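Local coordinates for Dot/Icm T4SS effector (Legionella pneumophila, PDB 6VVE), which acts as an effector kinase, probably delivered into host cells by the Dot/Icm secretion system, and is activated by host inositol hexakisphosphate, at residues Pro16-Glu21 with Leu130-Ile135; Thr12-His17 with Ile28-Asn33. All coordinates share one frame; numbering follows the deposited sequence.

Interaction 1 of 2, residues Pro16-Glu21 with Leu130-Ile135; sequences PHYLSE and LGLWNI. With IHP (inositol hexakisphosphate), chain B.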
# COMPACT_ATOMS: atom_id res chain seq x y z
N PRO A 16 -9.44 -15.60 -17.36
CA PRO A 16 -9.53 -16.93 -16.74
C PRO A 16 -8.29 -17.31 -15.94
O PRO A 16 -8.36 -18.21 -15.09
CB PRO A 16 -9.73 -17.87 -17.94
CG PRO A 16 -10.29 -17.01 -19.01
CD PRO A 16 -9.65 -15.65 -18.81
N HIS A 17 -7.15 -16.67 -16.19
CA HIS A 17 -5.93 -16.96 -15.46
C HIS A 17 -5.82 -16.19 -14.15
O HIS A 17 -4.79 -16.32 -13.47
CB HIS A 17 -4.71 -16.63 -16.33
CG HIS A 17 -4.61 -17.46 -17.57
ND1 HIS A 17 -3.72 -17.17 -18.58
CD2 HIS A 17 -5.27 -18.57 -17.95
CE1 HIS A 17 -3.85 -18.07 -19.54
NE2 HIS A 17 -4.78 -18.93 -19.18
N TYR A 18 -6.84 -15.41 -13.78
CA TYR A 18 -6.73 -14.55 -12.61
C TYR A 18 -8.04 -14.43 -11.83
O TYR A 18 -8.02 -14.35 -10.59
CB TYR A 18 -6.25 -13.15 -13.04
CG TYR A 18 -4.82 -13.13 -13.54
CD1 TYR A 18 -3.76 -13.26 -12.66
CD2 TYR A 18 -4.54 -12.99 -14.89
CE1 TYR A 18 -2.44 -13.25 -13.12
CE2 TYR A 18 -3.24 -12.97 -15.36
CZ TYR A 18 -2.19 -13.10 -14.47
OH TYR A 18 -0.89 -13.11 -14.93
N LEU A 19 -9.17 -14.43 -12.53
CA LEU A 19 -10.45 -14.18 -11.90
C LEU A 19 -11.43 -15.27 -12.27
O LEU A 19 -11.23 -16.02 -13.23
CB LEU A 19 -11.02 -12.81 -12.30
CG LEU A 19 -10.19 -11.59 -11.91
CD1 LEU A 19 -10.71 -10.33 -12.61
CD2 LEU A 19 -10.19 -11.40 -10.41
N SER A 20 -12.52 -15.35 -11.50
CA SER A 20 -13.58 -16.30 -11.80
C SER A 20 -14.21 -15.99 -13.16
O SER A 20 -14.31 -14.83 -13.57
CB SER A 20 -14.65 -16.26 -10.71
OG SER A 20 -15.07 -14.92 -10.48
N GLU A 21 -14.64 -17.04 -13.85
CA GLU A 21 -15.21 -16.92 -15.18
C GLU A 21 -16.60 -17.54 -15.20
O GLU A 21 -16.81 -18.61 -14.63
CB GLU A 21 -14.31 -17.64 -16.21
CG GLU A 21 -14.19 -16.91 -17.54
CD GLU A 21 -13.51 -15.56 -17.39
OE1 GLU A 21 -13.62 -14.73 -18.32
OE2 GLU A 21 -12.87 -15.33 -16.34
N LEU A 130 1.24 -3.28 -6.31
CA LEU A 130 0.21 -4.31 -6.30
C LEU A 130 0.41 -5.25 -7.49
O LEU A 130 1.24 -5.01 -8.38
CB LEU A 130 -1.18 -3.68 -6.34
CG LEU A 130 -1.60 -2.97 -5.05
CD1 LEU A 130 -2.94 -2.25 -5.23
CD2 LEU A 130 -1.70 -3.96 -3.90
N GLY A 131 -0.37 -6.33 -7.50
CA GLY A 131 -0.22 -7.35 -8.52
C GLY A 131 -1.37 -8.31 -8.45
O GLY A 131 -2.38 -8.04 -7.80
N LEU A 132 -1.22 -9.45 -9.14
CA LEU A 132 -2.29 -10.43 -9.22
C LEU A 132 -1.73 -11.84 -9.09
O LEU A 132 -0.60 -12.12 -9.50
CB LEU A 132 -3.06 -10.32 -10.54
CG LEU A 132 -3.69 -8.95 -10.83
CD1 LEU A 132 -4.22 -8.92 -12.26
CD2 LEU A 132 -4.78 -8.64 -9.83
N TRP A 133 -2.54 -12.72 -8.50
CA TRP A 133 -2.18 -14.12 -8.34
C TRP A 133 -2.60 -14.88 -9.60
O TRP A 133 -3.78 -14.88 -9.97
CB TRP A 133 -2.87 -14.71 -7.12
CG TRP A 133 -2.32 -14.23 -5.82
CD1 TRP A 133 -2.83 -13.24 -5.02
CD2 TRP A 133 -1.15 -14.72 -5.15
NE1 TRP A 133 -2.04 -13.09 -3.91
CE2 TRP A 133 -1.01 -13.99 -3.96
CE3 TRP A 133 -0.21 -15.71 -5.45
CZ2 TRP A 133 0.04 -14.21 -3.07
CZ3 TRP A 133 0.82 -15.94 -4.56
CH2 TRP A 133 0.94 -15.19 -3.38
N ASN A 134 -1.63 -15.51 -10.25
CA ASN A 134 -1.90 -16.35 -11.41
C ASN A 134 -2.35 -17.72 -10.92
O ASN A 134 -1.65 -18.38 -10.13
CB ASN A 134 -0.66 -16.47 -12.29
CG ASN A 134 -0.96 -17.08 -13.64
OD1 ASN A 134 -1.31 -18.27 -13.73
ND2 ASN A 134 -0.83 -16.29 -14.69
N ILE A 135 -3.51 -18.17 -11.39
CA ILE A 135 -4.14 -19.36 -10.84
C ILE A 135 -4.55 -20.34 -11.93
O ILE A 135 -5.40 -21.22 -11.70
CB ILE A 135 -5.37 -18.96 -9.99
CG1 ILE A 135 -6.41 -18.27 -10.89
CG2 ILE A 135 -4.96 -18.05 -8.86
CD1 ILE A 135 -7.60 -17.72 -10.16
C1 IHP B . 4.31 -14.30 -20.00
C2 IHP B . 4.54 -15.47 -20.97
C3 IHP B . 3.64 -16.66 -20.63
C4 IHP B . 2.17 -16.25 -20.62
C5 IHP B . 1.93 -15.16 -19.56
C6 IHP B . 2.83 -13.94 -19.79
O11 IHP B . 4.95 -13.14 -20.51
P1 IHP B . 6.30 -12.60 -19.77
O21 IHP B . 6.22 -11.10 -19.63
O31 IHP B . 6.45 -13.25 -18.42
O41 IHP B . 7.51 -12.96 -20.63
O12 IHP B . 5.89 -15.84 -20.87
P2 IHP B . 6.79 -15.96 -22.24
O22 IHP B . 6.01 -15.41 -23.41
O32 IHP B . 8.05 -15.16 -22.07
O42 IHP B . 7.13 -17.41 -22.49
O13 IHP B . 3.98 -17.11 -19.35
P3 IHP B . 4.16 -18.71 -19.05
O23 IHP B . 4.20 -19.48 -20.37
O33 IHP B . 5.46 -18.92 -18.29
O43 IHP B . 3.00 -19.22 -18.21
O14 IHP B . 1.37 -17.35 -20.34
P4 IHP B . 0.08 -17.64 -21.33
O24 IHP B . 0.57 -17.89 -22.74
O34 IHP B . -0.81 -16.40 -21.35
O44 IHP B . -0.69 -18.83 -20.84
O15 IHP B . 0.60 -14.75 -19.61
P5 IHP B . -0.39 -15.11 -18.35
O25 IHP B . -1.79 -15.34 -18.88
O35 IHP B . 0.09 -16.35 -17.65
O45 IHP B . -0.38 -13.95 -17.38
O16 IHP B . 2.75 -13.10 -18.66
P6 IHP B . 2.00 -11.64 -18.79
O26 IHP B . 2.89 -10.55 -18.22
O36 IHP B . 1.71 -11.34 -20.24
O46 IHP B . 0.70 -11.70 -18.02
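Tyr-18 lies against strand 132-134 with its ring running past Leu-132, Trp-133 and Asn-134 to a phosphate of inositol hexakisphosphate. Its CB leaves the backbone directed away from the strand, and CG stands anti to the carbonyl carbon (chi1 -68°). The ring beyond comes nearer the strand, with CE1 close to Asn-134 CA. The tight part of the contact is here: CD1 packs on Leu-132 CB at 3.7 Å, while the O of Trp-133 meets the same ring at its edge, 3.1 Å from CD1 of Tyr-18. One backbone hydrogen bond joins the segments, Ile-135 N to His-17 O, 3.1 Å long and nearly straight at 169°, although the donor stands above the carbonyl plane. Ile-135 CD1 then reaches the backbone O of Tyr-18 at 3.4 Å.

The ligand side is polar. Tyr-18 OH donates to O45 of inositol hexakisphosphate over 2.6 Å, and His-17 ND1 donates to O25 of the same ligand over 2.7 Å, with that oxygen near the plane of the imidazole at its edge. Asn-134 ND2 bridges weakly, to Tyr-18 OH and to O35; its amide plane is turned 75° from the phenol ring. O25, O35 and O45 belong to one phosphate, which three side chains therefore grip from two distant parts of the chain. Away from this cluster the packing slackens: beyond Leu-19, the loop at Ser-20 and Glu-21 is exposed and makes no contact with the strand.

Strand 132-134 is an outer strand of a five-stranded antiparallel sheet, consistent with the N-terminal lobe of a kinase fold, and Asn-109 of helix 102-121 bonds both Trp-133 N and Tyr-18 O. Lys-91 and Lys-136 also bind the ligand. The chemistry suggests that inositol hexakisphosphate completes this junction, consistent with activation by it; a protonated His-17 would strengthen the grip.

Interaction 2 of 2, residues Thr12-His17 with Ile28-Asn33; sequences TDLTPH and IYRYNN. With IHP (inositol hexakisphosphate), chain B.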
# COMPACT_ATOMS: atom_id res chain seq x y z
N THR A 12 -5.74 -9.21 -25.61
CA THR A 12 -5.86 -10.63 -25.28
C THR A 12 -6.48 -10.76 -23.89
O THR A 12 -5.96 -10.22 -22.91
CB THR A 12 -4.50 -11.33 -25.33
OG1 THR A 12 -3.86 -11.05 -26.57
CG2 THR A 12 -4.67 -12.83 -25.17
N ASP A 13 -7.58 -11.51 -23.81
CA ASP A 13 -8.31 -11.69 -22.56
C ASP A 13 -7.60 -12.73 -21.70
O ASP A 13 -7.58 -13.92 -22.05
CB ASP A 13 -9.75 -12.09 -22.85
CG ASP A 13 -10.62 -12.12 -21.61
OD1 ASP A 13 -10.07 -12.17 -20.48
OD2 ASP A 13 -11.86 -12.10 -21.76
N LEU A 14 -7.01 -12.29 -20.59
CA LEU A 14 -6.34 -13.17 -19.65
C LEU A 14 -7.18 -13.47 -18.41
O LEU A 14 -6.69 -14.10 -17.47
CB LEU A 14 -5.00 -12.56 -19.21
CG LEU A 14 -4.09 -12.00 -20.30
CD1 LEU A 14 -2.82 -11.43 -19.67
CD2 LEU A 14 -3.74 -13.05 -21.34
N THR A 15 -8.44 -13.03 -18.39
CA THR A 15 -9.24 -13.12 -17.18
C THR A 15 -9.28 -14.52 -16.59
O THR A 15 -9.15 -14.64 -15.35
CB THR A 15 -10.67 -12.62 -17.48
OG1 THR A 15 -10.62 -11.32 -18.10
CG2 THR A 15 -11.49 -12.54 -16.21
N PRO A 16 -9.44 -15.60 -17.36
CA PRO A 16 -9.53 -16.93 -16.74
C PRO A 16 -8.29 -17.31 -15.94
O PRO A 16 -8.36 -18.21 -15.09
CB PRO A 16 -9.73 -17.87 -17.94
CG PRO A 16 -10.29 -17.01 -19.01
CD PRO A 16 -9.65 -15.65 -18.81
N HIS A 17 -7.15 -16.67 -16.19
CA HIS A 17 -5.93 -16.96 -15.46
C HIS A 17 -5.82 -16.19 -14.15
O HIS A 17 -4.79 -16.32 -13.47
CB HIS A 17 -4.71 -16.63 -16.33
CG HIS A 17 -4.61 -17.46 -17.57
ND1 HIS A 17 -3.72 -17.17 -18.58
CD2 HIS A 17 -5.27 -18.57 -17.95
CE1 HIS A 17 -3.85 -18.07 -19.54
NE2 HIS A 17 -4.78 -18.93 -19.18
N ILE A 28 -9.24 -8.93 -17.37
CA ILE A 28 -7.80 -8.71 -17.50
C ILE A 28 -7.43 -8.84 -18.97
O ILE A 28 -7.77 -9.85 -19.62
CB ILE A 28 -7.00 -9.72 -16.65
CG1 ILE A 28 -7.45 -9.68 -15.19
CG2 ILE A 28 -5.51 -9.42 -16.77
CD1 ILE A 28 -7.25 -8.35 -14.51
N TYR A 29 -6.74 -7.83 -19.50
CA TYR A 29 -6.35 -7.80 -20.90
C TYR A 29 -4.87 -7.47 -21.02
O TYR A 29 -4.35 -6.62 -20.29
CB TYR A 29 -7.15 -6.76 -21.69
CG TYR A 29 -8.64 -6.98 -21.71
CD1 TYR A 29 -9.21 -7.93 -22.56
CD2 TYR A 29 -9.49 -6.23 -20.91
CE1 TYR A 29 -10.58 -8.13 -22.59
CE2 TYR A 29 -10.86 -6.43 -20.93
CZ TYR A 29 -11.39 -7.38 -21.78
OH TYR A 29 -12.76 -7.58 -21.79
N ARG A 30 -4.21 -8.14 -21.96
CA ARG A 30 -2.86 -7.77 -22.40
C ARG A 30 -2.99 -6.97 -23.69
O ARG A 30 -3.51 -7.47 -24.69
CB ARG A 30 -1.99 -9.00 -22.62
CG ARG A 30 -0.51 -8.67 -22.82
CD ARG A 30 0.36 -9.92 -23.01
NE ARG A 30 -0.33 -10.96 -23.77
CZ ARG A 30 -0.62 -12.17 -23.30
NH1 ARG A 30 -0.27 -12.53 -22.07
NH2 ARG A 30 -1.25 -13.04 -24.07
N TYR A 31 -2.53 -5.72 -23.66
CA TYR A 31 -2.63 -4.83 -24.81
C TYR A 31 -1.32 -4.08 -24.98
O TYR A 31 -0.93 -3.30 -24.11
CB TYR A 31 -3.80 -3.84 -24.64
CG TYR A 31 -3.78 -2.69 -25.63
CD1 TYR A 31 -4.11 -2.90 -26.97
CD2 TYR A 31 -3.44 -1.41 -25.23
CE1 TYR A 31 -4.10 -1.85 -27.87
CE2 TYR A 31 -3.42 -0.36 -26.13
CZ TYR A 31 -3.76 -0.59 -27.45
OH TYR A 31 -3.74 0.46 -28.35
N ASN A 32 -0.64 -4.32 -26.10
CA ASN A 32 0.63 -3.68 -26.41
C ASN A 32 1.61 -3.80 -25.25
O ASN A 32 2.08 -2.80 -24.69
CB ASN A 32 0.41 -2.21 -26.81
CG ASN A 32 -0.22 -2.07 -28.18
OD1 ASN A 32 -0.15 -2.97 -29.01
ND2 ASN A 32 -0.84 -0.92 -28.43
N ASN A 33 1.92 -5.04 -24.90
CA ASN A 33 2.93 -5.35 -23.89
C ASN A 33 2.61 -4.72 -22.54
O ASN A 33 3.51 -4.33 -21.80
CB ASN A 33 4.33 -4.92 -24.35
CG ASN A 33 4.73 -5.55 -25.66
OD1 ASN A 33 5.04 -6.74 -25.72
ND2 ASN A 33 4.74 -4.76 -26.73
C1 IHP B . 4.31 -14.30 -20.00
C2 IHP B . 4.54 -15.47 -20.97
C3 IHP B . 3.64 -16.66 -20.63
C4 IHP B . 2.17 -16.25 -20.62
C5 IHP B . 1.93 -15.16 -19.56
C6 IHP B . 2.83 -13.94 -19.79
O11 IHP B . 4.95 -13.14 -20.51
P1 IHP B . 6.30 -12.60 -19.77
O21 IHP B . 6.22 -11.10 -19.63
O31 IHP B . 6.45 -13.25 -18.42
O41 IHP B . 7.51 -12.96 -20.63
O12 IHP B . 5.89 -15.84 -20.87
P2 IHP B . 6.79 -15.96 -22.24
O22 IHP B . 6.01 -15.41 -23.41
O32 IHP B . 8.05 -15.16 -22.07
O42 IHP B . 7.13 -17.41 -22.49
O13 IHP B . 3.98 -17.11 -19.35
P3 IHP B . 4.16 -18.71 -19.05
O23 IHP B . 4.20 -19.48 -20.37
O33 IHP B . 5.46 -18.92 -18.29
O43 IHP B . 3.00 -19.22 -18.21
O14 IHP B . 1.37 -17.35 -20.34
P4 IHP B . 0.08 -17.64 -21.33
O24 IHP B . 0.57 -17.89 -22.74
O34 IHP B . -0.81 -16.40 -21.35
O44 IHP B . -0.69 -18.83 -20.84
O15 IHP B . 0.60 -14.75 -19.61
P5 IHP B . -0.39 -15.11 -18.35
O25 IHP B . -1.79 -15.34 -18.88
O35 IHP B . 0.09 -16.35 -17.65
O45 IHP B . -0.38 -13.95 -17.38
O16 IHP B . 2.75 -13.10 -18.66
P6 IHP B . 2.00 -11.64 -18.79
O26 IHP B . 2.89 -10.55 -18.22
O36 IHP B . 1.71 -11.34 -20.24
O46 IHP B . 0.70 -11.70 -18.02
O HOH W 1 -1.26 -11.34 -26.60
O HOH W 2 -13.49 -9.78 -22.63
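The inositol hexakisphosphate pocket has one wall here, where Leu-14 and Arg-30 pack together. Arg-30 NH1 donates to O36 of the ligand over 2.9 Å at 154°, the oxygen lying near the guanidinium plane at its edge. Leu-14 crosses the arginine at about a right angle and sets CD2 over one guanidinium face, 3.6 Å from NH1 of Arg-30. Thr-12 runs beside Arg-30, its CG2 close to NH2, and a water joins its OG1 to Arg-30 NE.

The backbones pair as well: strand 12-13 forms the outer edge of a four-stranded antiparallel sheet. Thr-12 and Arg-30 are a hydrogen-bonded pair, N to O in both directions; Asp-13 and Tyr-29 are the non-hydrogen-bonded pair that follows. Leu-14 N adds a 2.7 Å bond to Ile-28 O.

The chain then leaves the sheet through an Asx turn. Asp-13 CG stands anti to the backbone N (chi1 -172°). Its OD1 accepts both Thr-15 N at 2.8 Å and Thr-15 OG1 at 2.6 Å. That hydroxyl also accepts Ile-28 N, 2.9 Å away at 167°, so a side chain takes over the pairing where the strand ends. On the Asp-13 and Tyr-29 face, a second water links Asp-13 OD2 to Tyr-29 OH.

Interactions 1 and 2 start from the same part of the chain, share Pro-16 and His-17, and have centres about 10 Å apart. Interaction 1 is buried and joins this part to the five-stranded sheet; interaction 2 is partly buried and holds it to the four-stranded sheet, with Thr-12 and Asp-13 exposed. Their chemistry differs accordingly: 16-21 with 130-135 has a single backbone bond and an aromatic ring in close packing, whereas 12-17 with 28-33 rests on strand pairing, an Asx turn and waters. Ile-28 connects them, its CD1 lying 3.8 Å from CD1 of Leu-132. Both meet inositol hexakisphosphate: His-17 binds the phosphate that interaction 1 grips, and Arg-30 bonds a neighbouring one.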